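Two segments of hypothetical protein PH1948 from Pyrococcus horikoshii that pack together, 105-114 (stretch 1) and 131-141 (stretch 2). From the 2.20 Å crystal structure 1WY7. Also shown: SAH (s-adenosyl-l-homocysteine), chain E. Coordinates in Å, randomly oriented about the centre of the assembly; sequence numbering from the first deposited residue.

Stretch 1 105-114: DVSEFNSRVD
Stretch 2 131-141: RPFLLKAFEIS

The ammonium of Lys136 anchors the contact. Its NZ donates to Phe109 O at 2.8 Å and, weakly, to Ser107 O at 3.2 Å, while within stretch 2 NZ lies 2.5 Å from Glu139 OE1 in a hydrogen-bonded salt bridge. Lys136 has CA-to-CB directed toward stretch 1 and chi angles t, p, p, t; this folded course also brings CE to 3.3 Å from Val106 O.

Toward the C-terminal end of both stretches, a backbone hydrogen bond joins them: Val113 N donates to Ile140 O at 3.1 Å, with an N-H...O angle of 165°. Residues 131-140 are helical, and Ser141 (phi/psi -145/166) is the first to leave helical values. Arg112 (chi1 t) sets NH1 3.0 Å from Glu139 O, near the guanidinium plane, whereas Ile140 O lies over one guanidinium face. Ser141, chi1 t, places OG 2.9 Å from Asp114 O.

After Asp105, stretch 1 makes a 3-10 segment, 106-108, then runs largely extended, with phi/psi -79/134 at Phe109, -114/134 at Ser111 and -76/134 at Arg112. The two stretches advance in the same direction: CA atoms of Ser107 and Pro132 are 6.0 Å apart, and those of Arg112 and Ile140 4.6 Å.

Packing follows this register. Val106, chi1 p, points toward the helix; its CG1 sits 3.9 Å from Pro132 CB and also 3.9 Å from the Phe133 ring centroid, 9° off the normal, a CH-pi contact. Phe133 has chi1 m and chi2 79°, and its CZ approaches SAH C4 at 3.4 Å. The adenine is read by Val106 N, donating to SAH N1 at 2.9 Å, and by Asp105 OD2, accepting from SAH N6 at 2.7 Å. Farther along, Ile140 (p, t) brings CD1 to 3.3 Å from Phe109 CE1, at the ring edge, and to 4.0 Å from Val113 CG2.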

ATOM      1  N   ASP A 105       6.064 -14.120  -3.284  1.00 33.76           N
ATOM      2  CA  ASP A 105       6.810 -13.122  -2.527  1.00 32.42           C
ATOM      3  C   ASP A 105       6.962 -11.881  -3.394  1.00 33.29           C
ATOM      4  O   ASP A 105       7.087 -11.972  -4.621  1.00 34.85           O
ATOM      5  CB  ASP A 105       8.191 -13.668  -2.129  1.00 31.78           C
ATOM      6  CG  ASP A 105       8.922 -12.756  -1.156  1.00 31.53           C
ATOM      7  OD1 ASP A 105       9.726 -11.908  -1.599  1.00 29.81           O
ATOM      8  OD2 ASP A 105       8.677 -12.882   0.061  1.00 33.21           O
ATOM      9  N   VAL A 106       6.935 -10.719  -2.755  1.00 32.14           N
ATOM     10  CA  VAL A 106       7.051  -9.455  -3.470  1.00 31.76           C
ATOM     11  C   VAL A 106       8.316  -9.402  -4.340  1.00 32.50           C
ATOM     12  O   VAL A 106       8.305  -8.837  -5.425  1.00 31.06           O
ATOM     13  CB  VAL A 106       7.049  -8.258  -2.464  1.00 29.62           C
ATOM     14  CG1 VAL A 106       8.294  -8.315  -1.561  1.00 28.07           C
ATOM     15  CG2 VAL A 106       6.989  -6.932  -3.219  1.00 28.67           C
ATOM     16  N   SER A 107       9.402 -10.008  -3.872  1.00 34.97           N
ATOM     17  CA  SER A 107      10.645  -9.980  -4.635  1.00 37.37           C
ATOM     18  C   SER A 107      10.592 -10.760  -5.934  1.00 37.97           C
ATOM     19  O   SER A 107      11.398 -10.513  -6.820  1.00 37.08           O
ATOM     20  CB  SER A 107      11.817 -10.496  -3.792  1.00 37.52           C
ATOM     21  OG  SER A 107      11.663 -11.873  -3.490  1.00 37.07           O
ATOM     22  N   GLU A 108       9.644 -11.686  -6.060  1.00 41.11           N
ATOM     23  CA  GLU A 108       9.542 -12.489  -7.277  1.00 43.67           C
ATOM     24  C   GLU A 108       8.720 -11.842  -8.385  1.00 43.77           C
ATOM     25  O   GLU A 108       8.760 -12.283  -9.529  1.00 44.38           O
ATOM     26  CB  GLU A 108       9.004 -13.876  -6.927  1.00 46.32           C
ATOM     27  CG  GLU A 108       9.901 -14.607  -5.930  1.00 52.89           C
ATOM     28  CD  GLU A 108       9.400 -15.998  -5.588  1.00 57.07           C
ATOM     29  OE1 GLU A 108       8.307 -16.119  -4.974  1.00 59.72           O
ATOM     30  OE2 GLU A 108      10.104 -16.973  -5.939  1.00 60.01           O
ATOM     31  N   PHE A 109       7.990 -10.786  -8.039  1.00 44.42           N
ATOM     32  CA  PHE A 109       7.167 -10.049  -8.993  1.00 43.96           C
ATOM     33  C   PHE A 109       8.089  -9.126  -9.792  1.00 45.21           C
ATOM     34  O   PHE A 109       8.958  -8.471  -9.224  1.00 44.54           O
ATOM     35  CB  PHE A 109       6.110  -9.244  -8.211  1.00 42.65           C
ATOM     36  CG  PHE A 109       5.280  -8.311  -9.061  1.00 41.51           C
ATOM     37  CD1 PHE A 109       5.473  -6.937  -8.999  1.00 40.58           C
ATOM     38  CD2 PHE A 109       4.299  -8.809  -9.912  1.00 40.65           C
ATOM     39  CE1 PHE A 109       4.698  -6.071  -9.773  1.00 41.62           C
ATOM     40  CE2 PHE A 109       3.521  -7.954 -10.690  1.00 41.51           C
ATOM     41  CZ  PHE A 109       3.721  -6.581 -10.620  1.00 41.57           C
ATOM     42  N   ASN A 110       7.932  -9.085 -11.108  1.00 47.99           N
ATOM     43  CA  ASN A 110       8.789  -8.202 -11.888  1.00 52.46           C
ATOM     44  C   ASN A 110       8.183  -7.712 -13.196  1.00 53.02           C
ATOM     45  O   ASN A 110       8.717  -7.942 -14.277  1.00 55.03           O
ATOM     46  CB  ASN A 110      10.156  -8.857 -12.137  1.00 53.94           C
ATOM     47  CG  ASN A 110      10.052 -10.138 -12.907  1.00 56.10           C
ATOM     48  OD1 ASN A 110      10.539 -10.234 -14.033  1.00 58.82           O
ATOM     49  ND2 ASN A 110       9.416 -11.142 -12.312  1.00 57.25           N
ATOM     50  N   SER A 111       7.052  -7.029 -13.077  1.00 53.12           N
ATOM     51  CA  SER A 111       6.366  -6.456 -14.222  1.00 52.29           C
ATOM     52  C   SER A 111       6.455  -4.955 -14.015  1.00 51.49           C
ATOM     53  O   SER A 111       6.201  -4.460 -12.919  1.00 51.11           O
ATOM     54  CB  SER A 111       4.894  -6.864 -14.249  1.00 51.85           C
ATOM     55  OG  SER A 111       4.751  -8.264 -14.304  1.00 53.57           O
ATOM     56  N   ARG A 112       6.815  -4.225 -15.060  1.00 51.11           N
ATOM     57  CA  ARG A 112       6.915  -2.781 -14.939  1.00 50.23           C
ATOM     58  C   ARG A 112       5.522  -2.149 -14.939  1.00 47.34           C
ATOM     59  O   ARG A 112       4.668  -2.506 -15.744  1.00 48.51           O
ATOM     60  CB  ARG A 112       7.757  -2.218 -16.079  1.00 51.99           C
ATOM     61  CG  ARG A 112       8.018  -0.744 -15.939  1.00 56.04           C
ATOM     62  CD  ARG A 112       9.433  -0.393 -16.342  1.00 58.23           C
ATOM     63  NE  ARG A 112       9.764   0.973 -15.943  1.00 61.32           N
ATOM     64  CZ  ARG A 112      10.298   1.311 -14.771  1.00 60.12           C
ATOM     65  NH1 ARG A 112      10.578   0.384 -13.867  1.00 58.72           N
ATOM     66  NH2 ARG A 112      10.538   2.585 -14.497  1.00 61.07           N
ATOM     67  N   VAL A 113       5.301  -1.218 -14.017  1.00 43.92           N
ATOM     68  CA  VAL A 113       4.019  -0.531 -13.900  1.00 39.79           C
ATOM     69  C   VAL A 113       4.250   0.977 -13.891  1.00 40.22           C
ATOM     70  O   VAL A 113       5.396   1.431 -13.864  1.00 39.56           O
ATOM     71  CB  VAL A 113       3.313  -0.908 -12.581  1.00 38.70           C
ATOM     72  CG1 VAL A 113       3.087  -2.415 -12.511  1.00 35.80           C
ATOM     73  CG2 VAL A 113       4.151  -0.446 -11.403  1.00 34.86           C
ATOM     74  N   ASP A 114       3.166   1.752 -13.904  1.00 39.79           N
ATOM     75  CA  ASP A 114       3.264   3.216 -13.868  1.00 39.04           C
ATOM     76  C   ASP A 114       3.434   3.718 -12.439  1.00 38.54           C
ATOM     77  O   ASP A 114       4.238   4.621 -12.175  1.00 39.70           O
ATOM     78  CB  ASP A 114       2.002   3.884 -14.436  1.00 39.53           C
ATOM     79  CG  ASP A 114       1.835   3.678 -15.934  1.00 42.35           C
ATOM     80  OD1 ASP A 114       2.840   3.776 -16.672  1.00 44.49           O
ATOM     81  OD2 ASP A 114       0.687   3.438 -16.372  1.00 39.07           O
ATOM     82  N   ARG A 131      12.195  -3.799   3.470  1.00 42.83           N
ATOM     83  CA  ARG A 131      13.186  -3.567   2.418  1.00 41.80           C
ATOM     84  C   ARG A 131      12.896  -4.250   1.085  1.00 37.58           C
ATOM     85  O   ARG A 131      13.088  -3.646   0.031  1.00 39.10           O
ATOM     86  CB  ARG A 131      14.582  -3.922   2.931  1.00 45.74           C
ATOM     87  CG  ARG A 131      15.072  -2.923   3.971  1.00 49.92           C
ATOM     88  CD  ARG A 131      15.940  -3.603   5.001  1.00 55.24           C
ATOM     89  NE  ARG A 131      17.354  -3.280   4.855  1.00 58.60           N
ATOM     90  CZ  ARG A 131      17.967  -2.314   5.528  1.00 58.44           C
ATOM     91  NH1 ARG A 131      17.287  -1.578   6.399  1.00 58.34           N
ATOM     92  NH2 ARG A 131      19.257  -2.083   5.325  1.00 57.14           N
ATOM     93  N   PRO A 132      12.428  -5.507   1.106  1.00 34.63           N
ATOM     94  CA  PRO A 132      12.124  -6.195  -0.154  1.00 33.62           C
ATOM     95  C   PRO A 132      11.048  -5.426  -0.939  1.00 33.02           C
ATOM     96  O   PRO A 132      11.042  -5.417  -2.175  1.00 33.24           O
ATOM     97  CB  PRO A 132      11.616  -7.562   0.315  1.00 33.78           C
ATOM     98  CG  PRO A 132      12.345  -7.776   1.603  1.00 31.19           C
ATOM     99  CD  PRO A 132      12.297  -6.426   2.255  1.00 33.60           C
ATOM    100  N   PHE A 133      10.134  -4.785  -0.213  1.00 31.09           N
ATOM    101  CA  PHE A 133       9.060  -4.011  -0.842  1.00 30.27           C
ATOM    102  C   PHE A 133       9.573  -2.706  -1.475  1.00 29.42           C
ATOM    103  O   PHE A 133       9.224  -2.385  -2.609  1.00 28.50           O
ATOM    104  CB  PHE A 133       7.949  -3.704   0.176  1.00 28.06           C
ATOM    105  CG  PHE A 133       7.106  -4.900   0.534  1.00 26.24           C
ATOM    106  CD1 PHE A 133       7.558  -5.853   1.450  1.00 26.67           C
ATOM    107  CD2 PHE A 133       5.871  -5.090  -0.073  1.00 24.70           C
ATOM    108  CE1 PHE A 133       6.778  -6.984   1.751  1.00 27.06           C
ATOM    109  CE2 PHE A 133       5.085  -6.211   0.219  1.00 24.91           C
ATOM    110  CZ  PHE A 133       5.535  -7.157   1.127  1.00 24.16           C
ATOM    111  N   LEU A 134      10.404  -1.965  -0.745  1.00 29.60           N
ATOM    112  CA  LEU A 134      10.959  -0.720  -1.269  1.00 29.83           C
ATOM    113  C   LEU A 134      11.850  -1.021  -2.468  1.00 30.59           C
ATOM    114  O   LEU A 134      11.758  -0.340  -3.489  1.00 29.12           O
ATOM    115  CB  LEU A 134      11.743   0.018  -0.187  1.00 29.05           C
ATOM    116  CG  LEU A 134      10.852   0.603   0.907  1.00 28.66           C
ATOM    117  CD1 LEU A 134      11.673   0.936   2.136  1.00 28.21           C
ATOM    118  CD2 LEU A 134      10.144   1.834   0.355  1.00 31.33           C
ATOM    119  N   LEU A 135      12.699  -2.048  -2.353  1.00 32.49           N
ATOM    120  CA  LEU A 135      13.572  -2.432  -3.470  1.00 32.67           C
ATOM    121  C   LEU A 135      12.757  -2.758  -4.717  1.00 29.71           C
ATOM    122  O   LEU A 135      13.058  -2.274  -5.794  1.00 30.59           O
ATOM    123  CB  LEU A 135      14.443  -3.652  -3.114  1.00 34.17           C
ATOM    124  CG  LEU A 135      15.857  -3.358  -2.601  1.00 37.49           C
ATOM    125  CD1 LEU A 135      16.576  -4.677  -2.274  1.00 37.60           C
ATOM    126  CD2 LEU A 135      16.625  -2.572  -3.659  1.00 35.15           C
ATOM    127  N   LYS A 136      11.741  -3.601  -4.570  1.00 28.75           N
ATOM    128  CA  LYS A 136      10.897  -3.973  -5.703  1.00 27.98           C
ATOM    129  C   LYS A 136      10.164  -2.756  -6.279  1.00 28.24           C
ATOM    130  O   LYS A 136      10.129  -2.560  -7.489  1.00 28.60           O
ATOM    131  CB  LYS A 136       9.890  -5.036  -5.272  1.00 27.70           C
ATOM    132  CG  LYS A 136       8.946  -5.491  -6.364  1.00 27.96           C
ATOM    133  CD  LYS A 136       9.707  -6.044  -7.560  1.00 31.15           C
ATOM    134  CE  LYS A 136      10.617  -7.202  -7.156  1.00 29.57           C
ATOM    135  NZ  LYS A 136      11.420  -7.635  -8.321  1.00 32.04           N
ATOM    136  N   ALA A 137       9.573  -1.944  -5.409  1.00 29.06           N
ATOM    137  CA  ALA A 137       8.855  -0.747  -5.854  1.00 30.49           C
ATOM    138  C   ALA A 137       9.781   0.147  -6.679  1.00 30.34           C
ATOM    139  O   ALA A 137       9.420   0.602  -7.758  1.00 31.39           O
ATOM    140  CB  ALA A 137       8.303   0.043  -4.634  1.00 26.99           C
ATOM    141  N   PHE A 138      10.982   0.394  -6.174  1.00 31.87           N
ATOM    142  CA  PHE A 138      11.935   1.235  -6.898  1.00 33.96           C
ATOM    143  C   PHE A 138      12.346   0.620  -8.233  1.00 34.90           C
ATOM    144  O   PHE A 138      12.611   1.322  -9.208  1.00 37.31           O
ATOM    145  CB  PHE A 138      13.162   1.475  -6.027  1.00 31.12           C
ATOM    146  CG  PHE A 138      12.871   2.287  -4.805  1.00 32.57           C
ATOM    147  CD1 PHE A 138      13.616   2.115  -3.649  1.00 30.22           C
ATOM    148  CD2 PHE A 138      11.832   3.215  -4.807  1.00 31.99           C
ATOM    149  CE1 PHE A 138      13.334   2.847  -2.511  1.00 31.92           C
ATOM    150  CE2 PHE A 138      11.541   3.955  -3.677  1.00 32.28           C
ATOM    151  CZ  PHE A 138      12.293   3.771  -2.523  1.00 33.53           C
ATOM    152  N   GLU A 139      12.372  -0.700  -8.265  1.00 34.79           N
ATOM    153  CA  GLU A 139      12.744  -1.467  -9.445  1.00 37.24           C
ATOM    154  C   GLU A 139      11.701  -1.414 -10.570  1.00 37.36           C
ATOM    155  O   GLU A 139      12.044  -1.228 -11.739  1.00 36.31           O
ATOM    156  CB  GLU A 139      12.943  -2.927  -9.010  1.00 39.40           C
ATOM    157  CG  GLU A 139      13.787  -3.776  -9.918  1.00 45.83           C
ATOM    158  CD  GLU A 139      13.364  -5.243  -9.909  1.00 48.14           C
ATOM    159  OE1 GLU A 139      13.006  -5.767  -8.832  1.00 47.77           O
ATOM    160  OE2 GLU A 139      13.396  -5.871 -10.990  1.00 50.17           O
ATOM    161  N   ILE A 140      10.424  -1.571 -10.218  1.00 37.14           N
ATOM    162  CA  ILE A 140       9.365  -1.613 -11.230  1.00 35.88           C
ATOM    163  C   ILE A 140       8.612  -0.330 -11.574  1.00 36.30           C
ATOM    164  O   ILE A 140       7.806  -0.324 -12.503  1.00 35.88           O
ATOM    165  CB  ILE A 140       8.287  -2.681 -10.882  1.00 34.72           C
ATOM    166  CG1 ILE A 140       7.517  -2.280  -9.619  1.00 34.78           C
ATOM    167  CG2 ILE A 140       8.937  -4.030 -10.667  1.00 35.14           C
ATOM    168  CD1 ILE A 140       6.273  -3.149  -9.356  1.00 31.00           C
ATOM    169  N   SER A 141       8.859   0.755 -10.853  1.00 37.41           N
ATOM    170  CA  SER A 141       8.141   1.994 -11.140  1.00 37.76           C
ATOM    171  C   SER A 141       9.000   3.230 -10.926  1.00 37.98           C
ATOM    172  O   SER A 141      10.067   3.154 -10.325  1.00 39.16           O
ATOM    173  CB  SER A 141       6.887   2.089 -10.253  1.00 38.91           C
ATOM    174  OG  SER A 141       6.141   3.272 -10.523  1.00 39.44           O
TER
HETATM  175  N   SAH E1001      -5.029  -5.055   3.950  1.00 49.91           N
HETATM  176  CA  SAH E1001      -3.988  -4.064   3.613  1.00 50.93           C
HETATM  177  CB  SAH E1001      -2.651  -4.817   3.526  1.00 47.39           C
HETATM  178  CG  SAH E1001      -2.067  -4.776   4.893  1.00 45.85           C
HETATM  179  SD  SAH E1001      -0.518  -5.577   5.348  1.00 42.13           S
HETATM  180  C   SAH E1001      -4.429  -3.380   2.347  1.00 51.79           C
HETATM  181  O   SAH E1001      -5.660  -3.424   2.040  1.00 52.57           O
HETATM  182  OXT SAH E1001      -3.483  -2.822   1.696  1.00 50.06           O
HETATM  183  C5' SAH E1001       0.345  -5.934   3.833  1.00 42.38           C
HETATM  184  C4' SAH E1001       0.338  -7.366   3.276  1.00 38.73           C
HETATM  185  O4' SAH E1001       1.699  -7.766   2.976  1.00 37.04           O
HETATM  186  C3' SAH E1001      -0.118  -8.472   4.230  1.00 37.81           C
HETATM  187  O3' SAH E1001      -1.454  -8.778   3.783  1.00 35.00           O
HETATM  188  C2' SAH E1001       0.801  -9.676   3.963  1.00 35.76           C
HETATM  189  O2' SAH E1001       0.283 -10.974   3.782  1.00 33.23           O
HETATM  190  C1' SAH E1001       1.687  -9.165   2.814  1.00 36.68           C
HETATM  191  N9  SAH E1001       3.059  -9.650   2.845  1.00 38.09           N
HETATM  192  C8  SAH E1001       3.922  -9.847   3.909  1.00 37.31           C
HETATM  193  N7  SAH E1001       5.106 -10.283   3.559  1.00 37.18           N
HETATM  194  C5  SAH E1001       5.033 -10.384   2.173  1.00 37.77           C
HETATM  195  C6  SAH E1001       5.962 -10.778   1.172  1.00 36.07           C
HETATM  196  N6  SAH E1001       7.222 -11.162   1.476  1.00 38.76           N
HETATM  197  N1  SAH E1001       5.583 -10.777  -0.149  1.00 35.81           N
HETATM  198  C2  SAH E1001       4.323 -10.383  -0.451  1.00 37.11           C
HETATM  199  N3  SAH E1001       3.353  -9.983   0.403  1.00 39.36           N
HETATM  200  C4  SAH E1001       3.774 -10.002   1.718  1.00 38.06           C